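Local coordinates for transcriptional regulator (Aquifex aeolicus, PDB 2EH3), which probably binds DNA through a helix-turn-helix motif and regulates transcription, as TetR/AcrR-family repressors and activators do, at the interface of chains A and B. Residues are numbered along the deposited sequence; one frame, centred on the assembly and turned at random. Chains: chain A/B, Transcriptional regulator.

Contact 1 lies between the other two: its C-alpha centre is about 14 Å from that of contact 2 and about 14 Å from that of contact 3, while contacts 2 and 3 are about 27 Å apart. Helix 131-152 serves both contacts 1 and 2, and helix 105-126 serves contacts 1 and 3. Helix 157-171 enters at contact 2 and helix 88-99 at contact 3. The seam is apolar at contact 2, polar and aromatic at contact 1, disulfide-linked at contact 3. Contacts 1 and 2 recur about the two-fold axis, contact 3 straddles it, and together they are likely to form the dimer interface typical of TetR-family regulators.

Contact 1: the interface of chains A and B. Residues chain A 108-109, 112, 116, 136, 139-140, 143; chain B 144, 147-148.
The guanidinium of A:Arg143 has A:Ile112 CD1 over one face, 4.0 Å above its plane, with B:His148 NE2 and the phenol OH of A:Tyr108 at its edge. The A:Phe109 ring has A:Tyr108 CD2 over the centre of one face and, at its edge in plane, B:Leu147 CG and B:His148 CE1. This is probably the helical dimer interface of a TetR-family regulator. Arginine suits the place because its flat head can serve several acceptors at once. A:Arg143 NH1 gives a nearly straight hydrogen bond to B:His148 NE2 (2.7 Å, 174° at H), in the guanidinium plane but tilted from the imidazole plane. A:Arg143 NH1 also donates to the amide OE1 of B:Gln144 at 2.7 Å, more bent and from above the carbonyl plane. A:Arg143 NH2 turns back to A:Tyr108 OH (2.7 Å), which, with the bonds at NH1, limits the rotation of the head.

The B:His148 ring takes A:Phe109 over one face near its rim, edge-to-face, with centroids 5.3 Å apart and planes at 87°. A:Ile112 CG2 touches B:His148 CE1 at 3.4 Å, so apolar neighbours steady the ring while NE2 accepts.

B:Gln144 has CG anti to its backbone N (chi1 170°) and bends at chi2, standing its amide nearly upright to the guanidinium of A:Arg143. B:Gln144 NE2 reaches a water at 3.0 Å, which also contacts the carboxylate OE1 of A:Glu136. B:Gln144 CB rests on A:Gly140 CA, where the absence of a side chain permits close approach.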
# COMPACT_ATOMS: atom_id res chain seq x y z
N TYR A 108 -4.46 -2.72 -10.77
CA TYR A 108 -3.40 -2.29 -9.87
C TYR A 108 -2.41 -3.42 -9.76
O TYR A 108 -1.22 -3.25 -10.00
CB TYR A 108 -3.96 -1.99 -8.48
CG TYR A 108 -2.93 -1.68 -7.43
CD1 TYR A 108 -2.43 -0.38 -7.27
CD2 TYR A 108 -2.46 -2.67 -6.58
CE1 TYR A 108 -1.51 -0.08 -6.27
CE2 TYR A 108 -1.53 -2.39 -5.58
CZ TYR A 108 -1.06 -1.08 -5.43
OH TYR A 108 -0.17 -0.82 -4.40
N PHE A 109 -2.91 -4.60 -9.41
CA PHE A 109 -1.97 -5.73 -9.29
C PHE A 109 -1.32 -6.18 -10.59
O PHE A 109 -0.16 -6.62 -10.58
CB PHE A 109 -2.64 -6.89 -8.55
CG PHE A 109 -2.78 -6.65 -7.07
CD1 PHE A 109 -1.65 -6.43 -6.28
CD2 PHE A 109 -4.05 -6.58 -6.47
CE1 PHE A 109 -1.76 -6.14 -4.91
CE2 PHE A 109 -4.17 -6.29 -5.09
CZ PHE A 109 -3.02 -6.06 -4.31
N ILE A 112 1.64 -3.82 -11.25
CA ILE A 112 2.72 -4.02 -10.30
C ILE A 112 3.46 -5.29 -10.68
O ILE A 112 4.69 -5.30 -10.71
CB ILE A 112 2.21 -4.20 -8.85
CG1 ILE A 112 1.52 -2.92 -8.37
CG2 ILE A 112 3.39 -4.62 -7.94
CD1 ILE A 112 2.48 -1.78 -8.05
N LYS A 116 7.29 -5.72 -11.65
CA LYS A 116 8.11 -6.66 -10.90
C LYS A 116 8.81 -7.65 -11.84
O LYS A 116 10.00 -7.92 -11.66
CB LYS A 116 7.26 -7.44 -9.89
CG LYS A 116 8.10 -8.13 -8.83
CD LYS A 116 7.23 -8.57 -7.66
CE LYS A 116 6.83 -10.03 -7.78
NZ LYS A 116 7.97 -10.92 -7.47
N GLU A 136 11.48 -8.13 -4.52
CA GLU A 136 10.49 -7.99 -3.46
C GLU A 136 10.93 -6.90 -2.49
O GLU A 136 10.15 -6.00 -2.11
CB GLU A 136 10.35 -9.29 -2.67
CG GLU A 136 9.93 -10.51 -3.50
CD GLU A 136 8.44 -10.63 -3.69
OE1 GLU A 136 7.68 -9.69 -3.31
OE2 GLU A 136 8.02 -11.67 -4.24
N LEU A 139 11.12 -3.32 -4.45
CA LEU A 139 9.81 -2.75 -4.76
C LEU A 139 9.09 -2.38 -3.48
O LEU A 139 8.40 -1.36 -3.42
CB LEU A 139 8.95 -3.74 -5.56
CG LEU A 139 9.33 -3.91 -7.03
CD1 LEU A 139 8.31 -4.83 -7.71
CD2 LEU A 139 9.33 -2.56 -7.73
N GLY A 140 9.24 -3.20 -2.44
CA GLY A 140 8.61 -2.90 -1.17
C GLY A 140 9.14 -1.60 -0.59
O GLY A 140 8.37 -0.74 -0.14
N ARG A 143 7.94 1.40 -2.60
CA ARG A 143 6.54 1.68 -2.28
C ARG A 143 6.40 2.35 -0.89
O ARG A 143 5.63 3.30 -0.73
CB ARG A 143 5.73 0.40 -2.45
CG ARG A 143 5.78 -0.01 -3.94
CD ARG A 143 5.26 -1.42 -4.23
NE ARG A 143 3.80 -1.51 -4.12
CZ ARG A 143 3.13 -2.65 -4.19
NH1 ARG A 143 3.77 -3.78 -4.36
NH2 ARG A 143 1.81 -2.65 -4.11
N GLN B 144 5.11 -5.29 1.17
CA GLN B 144 5.06 -5.86 -0.18
C GLN B 144 4.60 -7.33 -0.07
O GLN B 144 3.73 -7.78 -0.82
CB GLN B 144 6.46 -5.80 -0.83
CG GLN B 144 6.64 -6.56 -2.15
CD GLN B 144 6.26 -5.76 -3.39
OE1 GLN B 144 6.13 -4.54 -3.34
NE2 GLN B 144 6.11 -6.45 -4.51
N LEU B 147 0.82 -7.44 1.00
CA LEU B 147 -0.06 -6.99 -0.06
C LEU B 147 -0.17 -8.02 -1.19
O LEU B 147 -1.25 -8.29 -1.72
CB LEU B 147 0.47 -5.66 -0.61
CG LEU B 147 -0.39 -5.00 -1.67
CD1 LEU B 147 -1.69 -4.53 -1.04
CD2 LEU B 147 0.37 -3.84 -2.23
N HIS B 148 0.94 -8.63 -1.54
CA HIS B 148 0.88 -9.57 -2.63
C HIS B 148 0.55 -10.99 -2.28
O HIS B 148 -0.06 -11.68 -3.10
CB HIS B 148 2.18 -9.50 -3.40
CG HIS B 148 2.30 -8.20 -4.12
ND1 HIS B 148 1.88 -8.04 -5.42
CD2 HIS B 148 2.59 -6.96 -3.65
CE1 HIS B 148 1.89 -6.75 -5.72
NE2 HIS B 148 2.31 -6.08 -4.66
O HOH W 1 5.58 -9.44 -4.68

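Contact 2: the interface of chains A and B. Residues chain A 130, 133-134, 137, 171; chain B 167, 170-171.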
# COMPACT_ATOMS: atom_id res chain seq x y z
N LYS A 130 19.70 -14.08 -6.53
CA LYS A 130 19.09 -13.13 -5.58
C LYS A 130 18.05 -12.22 -6.25
O LYS A 130 17.38 -11.45 -5.58
CB LYS A 130 20.16 -12.27 -4.93
CG LYS A 130 21.10 -13.03 -4.00
CD LYS A 130 22.19 -12.03 -3.52
CE LYS A 130 23.21 -12.66 -2.56
NZ LYS A 130 22.65 -12.90 -1.19
N ILE A 133 14.42 -12.29 -4.76
CA ILE A 133 14.40 -11.72 -3.41
C ILE A 133 14.56 -10.20 -3.47
O ILE A 133 13.81 -9.45 -2.83
CB ILE A 133 15.57 -12.30 -2.55
CG1 ILE A 133 15.49 -13.83 -2.50
CG2 ILE A 133 15.54 -11.69 -1.14
CD1 ILE A 133 16.70 -14.51 -1.90
N LEU A 134 15.54 -9.76 -4.24
CA LEU A 134 15.82 -8.34 -4.35
C LEU A 134 14.65 -7.58 -4.94
O LEU A 134 14.38 -6.44 -4.54
CB LEU A 134 17.04 -8.12 -5.25
CG LEU A 134 18.41 -8.45 -4.66
CD1 LEU A 134 19.47 -8.54 -5.79
CD2 LEU A 134 18.75 -7.38 -3.63
N ILE A 137 12.19 -6.99 -2.06
CA ILE A 137 12.73 -6.02 -1.12
C ILE A 137 12.70 -4.60 -1.69
O ILE A 137 12.21 -3.65 -1.06
CB ILE A 137 14.20 -6.32 -0.79
CG1 ILE A 137 14.32 -7.65 -0.01
CG2 ILE A 137 14.77 -5.16 0.04
CD1 ILE A 137 15.75 -8.18 0.08
N ILE A 171 21.63 -2.40 0.61
CA ILE A 171 21.22 -3.66 0.00
C ILE A 171 22.28 -4.24 -0.93
O ILE A 171 22.64 -5.44 -0.81
CB ILE A 171 19.86 -3.47 -0.75
CG1 ILE A 171 18.73 -3.17 0.26
CG2 ILE A 171 19.53 -4.72 -1.58
CD1 ILE A 171 17.41 -2.65 -0.34
N GLY B 167 14.85 -12.77 2.45
CA GLY B 167 15.11 -11.35 2.26
C GLY B 167 15.83 -10.74 3.43
O GLY B 167 16.73 -9.92 3.22
N LEU B 170 19.48 -11.71 3.37
CA LEU B 170 20.22 -10.92 2.42
C LEU B 170 20.53 -9.53 2.99
O LEU B 170 21.67 -9.05 2.93
CB LEU B 170 19.44 -10.81 1.11
CG LEU B 170 20.09 -10.05 -0.06
CD1 LEU B 170 19.41 -10.50 -1.34
CD2 LEU B 170 19.97 -8.54 0.13
N ILE B 171 19.53 -8.91 3.61
CA ILE B 171 19.71 -7.58 4.19
C ILE B 171 20.72 -7.57 5.34
O ILE B 171 21.65 -6.73 5.35
CB ILE B 171 18.33 -7.02 4.66
CG1 ILE B 171 17.42 -6.75 3.45
CG2 ILE B 171 18.53 -5.73 5.49
CD1 ILE B 171 15.93 -6.51 3.76
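The amine NZ of A:Lys130 comes no nearer to B:Leu170 than 4.0 Å from CG, and no hydrogen bond or salt bridge crosses this patch. It is therefore an apolar helix-helix junction in the TetR-like C-terminal domain, with helix 157-171 of chain B set against helix 131-152 of chain A and the loop residue A:Lys130 just before it.

B:Leu170 is the inserted side chain. Its CG stands anti to the backbone N (chi1 -178°), which carries both methyls toward chain A. B:Leu170 CD1 lies 3.8 Å from A:Lys130 CD, the two side chains crossing at a slant. Lysine suits this position: its straight methylene run supplies hydrocarbon to the leucine, and a bend at chi4 (-74°) turns NZ over it. On another side, A:Leu134 crosses B:Leu170 at about a right angle, with A:Leu134 CD2 3.9 Å from B:Leu170 CD1, and branched leucine fits because its forked end can meet several neighbours.

At B:Gly167 the contact becomes tight. The CG2 methyl of A:Ile133 presses on B:Gly167 CA at 3.4 Å, a little closer than ordinary van der Waals contact; glycine, with no side chain, lets the methyl come this near. A:Ile137 CD1 touches B:Gly167 CA at 3.9 Å and meets B:Ile171 tip to tip, 4.0 Å from B:Ile171 CG1. Beta-branching restricts the isoleucines near the backbone, while their extended CD1 methyls reach the partner.

Contact 3: the interface of chains A and B. Residues chain A 95-96, 99-100, 105; chain B 95-96, 99-100, 105.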
# COMPACT_ATOMS: atom_id res chain seq x y z
N LEU A 95 -3.28 4.26 -6.51
CA LEU A 95 -3.62 3.71 -5.19
C LEU A 95 -5.09 3.91 -4.78
O LEU A 95 -5.82 2.94 -4.51
CB LEU A 95 -2.71 4.35 -4.14
CG LEU A 95 -2.99 4.07 -2.67
CD1 LEU A 95 -3.01 2.58 -2.38
CD2 LEU A 95 -1.93 4.78 -1.82
N PHE A 96 -5.54 5.16 -4.79
CA PHE A 96 -6.87 5.43 -4.25
C PHE A 96 -8.05 5.14 -5.12
O PHE A 96 -9.14 4.91 -4.60
CB PHE A 96 -6.89 6.87 -3.74
CG PHE A 96 -5.95 7.08 -2.59
CD1 PHE A 96 -6.16 6.40 -1.38
CD2 PHE A 96 -4.85 7.92 -2.71
CE1 PHE A 96 -5.28 6.56 -0.31
CE2 PHE A 96 -3.97 8.08 -1.64
CZ PHE A 96 -4.18 7.41 -0.44
N LEU A 99 -6.33 0.40 -6.50
CA LEU A 99 -6.18 -0.60 -5.43
C LEU A 99 -7.39 -0.57 -4.50
O LEU A 99 -7.94 -1.62 -4.15
CB LEU A 99 -4.90 -0.33 -4.62
CG LEU A 99 -4.81 -1.18 -3.33
CD1 LEU A 99 -4.77 -2.67 -3.72
CD2 LEU A 99 -3.53 -0.81 -2.51
N CYS A 100 -7.82 0.63 -4.12
CA CYS A 100 -8.93 0.80 -3.19
C CYS A 100 -10.28 0.42 -3.74
O CYS A 100 -11.24 0.22 -2.99
CB CYS A 100 -8.93 2.24 -2.68
SG CYS A 100 -7.49 2.63 -1.64
N ARG A 105 -9.23 -3.28 -8.87
CA ARG A 105 -8.12 -3.84 -8.09
C ARG A 105 -7.19 -4.72 -8.92
O ARG A 105 -5.96 -4.67 -8.74
CB ARG A 105 -8.64 -4.65 -6.91
CG ARG A 105 -7.53 -4.99 -5.89
CD ARG A 105 -8.12 -5.48 -4.57
NE ARG A 105 -8.99 -4.45 -4.02
CZ ARG A 105 -9.81 -4.62 -2.99
NH1 ARG A 105 -9.86 -5.80 -2.37
NH2 ARG A 105 -10.57 -3.62 -2.58
N LEU B 95 -6.15 -1.67 5.54
CA LEU B 95 -5.91 -1.09 4.22
C LEU B 95 -7.16 -0.55 3.52
O LEU B 95 -7.24 0.65 3.17
CB LEU B 95 -5.26 -2.16 3.32
CG LEU B 95 -5.08 -1.85 1.84
CD1 LEU B 95 -4.29 -0.58 1.63
CD2 LEU B 95 -4.39 -3.04 1.17
N PHE B 96 -8.18 -1.39 3.38
CA PHE B 96 -9.33 -0.98 2.59
C PHE B 96 -10.34 -0.09 3.24
O PHE B 96 -11.05 0.64 2.53
CB PHE B 96 -9.98 -2.23 2.01
CG PHE B 96 -9.08 -2.95 1.05
CD1 PHE B 96 -8.68 -2.33 -0.14
CD2 PHE B 96 -8.60 -4.22 1.33
CE1 PHE B 96 -7.82 -2.97 -1.04
CE2 PHE B 96 -7.74 -4.86 0.44
CZ PHE B 96 -7.35 -4.24 -0.74
N LEU B 99 -6.76 3.20 5.16
CA LEU B 99 -5.93 3.92 4.19
C LEU B 99 -6.79 4.46 3.05
O LEU B 99 -6.65 5.63 2.65
CB LEU B 99 -4.83 3.01 3.62
CG LEU B 99 -4.08 3.62 2.42
CD1 LEU B 99 -3.37 4.90 2.88
CD2 LEU B 99 -3.04 2.62 1.84
N CYS B 100 -7.68 3.62 2.54
CA CYS B 100 -8.52 4.00 1.40
C CYS B 100 -9.57 5.04 1.71
O CYS B 100 -10.13 5.65 0.80
CB CYS B 100 -9.16 2.72 0.82
SG CYS B 100 -7.94 1.61 0.06
N ARG B 105 -7.79 7.95 7.12
CA ARG B 105 -6.42 7.83 6.60
C ARG B 105 -5.35 8.16 7.63
O ARG B 105 -4.31 7.50 7.69
CB ARG B 105 -6.23 8.74 5.38
CG ARG B 105 -4.93 8.41 4.61
CD ARG B 105 -4.93 9.06 3.24
NE ARG B 105 -6.07 8.59 2.47
CZ ARG B 105 -6.48 9.10 1.31
NH1 ARG B 105 -5.81 10.11 0.76
NH2 ARG B 105 -7.55 8.60 0.72
O HOH W 2 -9.94 5.88 -2.02
O HOH W 3 -11.73 0.07 -0.20
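A:Cys100 and B:Cys100 are joined across the two-fold by a disulfide, SG to SG 2.0 Å, each SG anti to its own carbonyl carbon (chi1 -67°). On either side of this bond the packing is close. The guanidinium of A:Arg105 stacks on the B:Phe96 ring with planes 11° apart, and its NH2 sits over that face 3.6 Å from the ring centroid, a cation-pi contact. B:Leu95 CG backs the opposite face at 4.0 Å, so the phenyl is clasped between a cation and a leucine. A bend at chi3 (-59°) turns the arginine head, and A:Arg105 NE donates to A:Leu99 O at 3.0 Å, nearly along the C=O axis though tilted from the guanidinium plane, which helps hold the flat group over the ring. An alanine in place of A:Arg105 would probably leave the B:Phe96 face without its cation and A:Leu99 O without this donor.

The water side is looser: no direct polar bond crosses it. Instead one water lies 2.8 Å from A:Cys100 O and 2.9 Å from B:Phe96 O, and a second makes the twin bridge. Small cysteines let the two loops meet, while flat phenylalanines receive the arginines. The site ties the two subunits covalently, which is likely to stabilise the regulator's dimer.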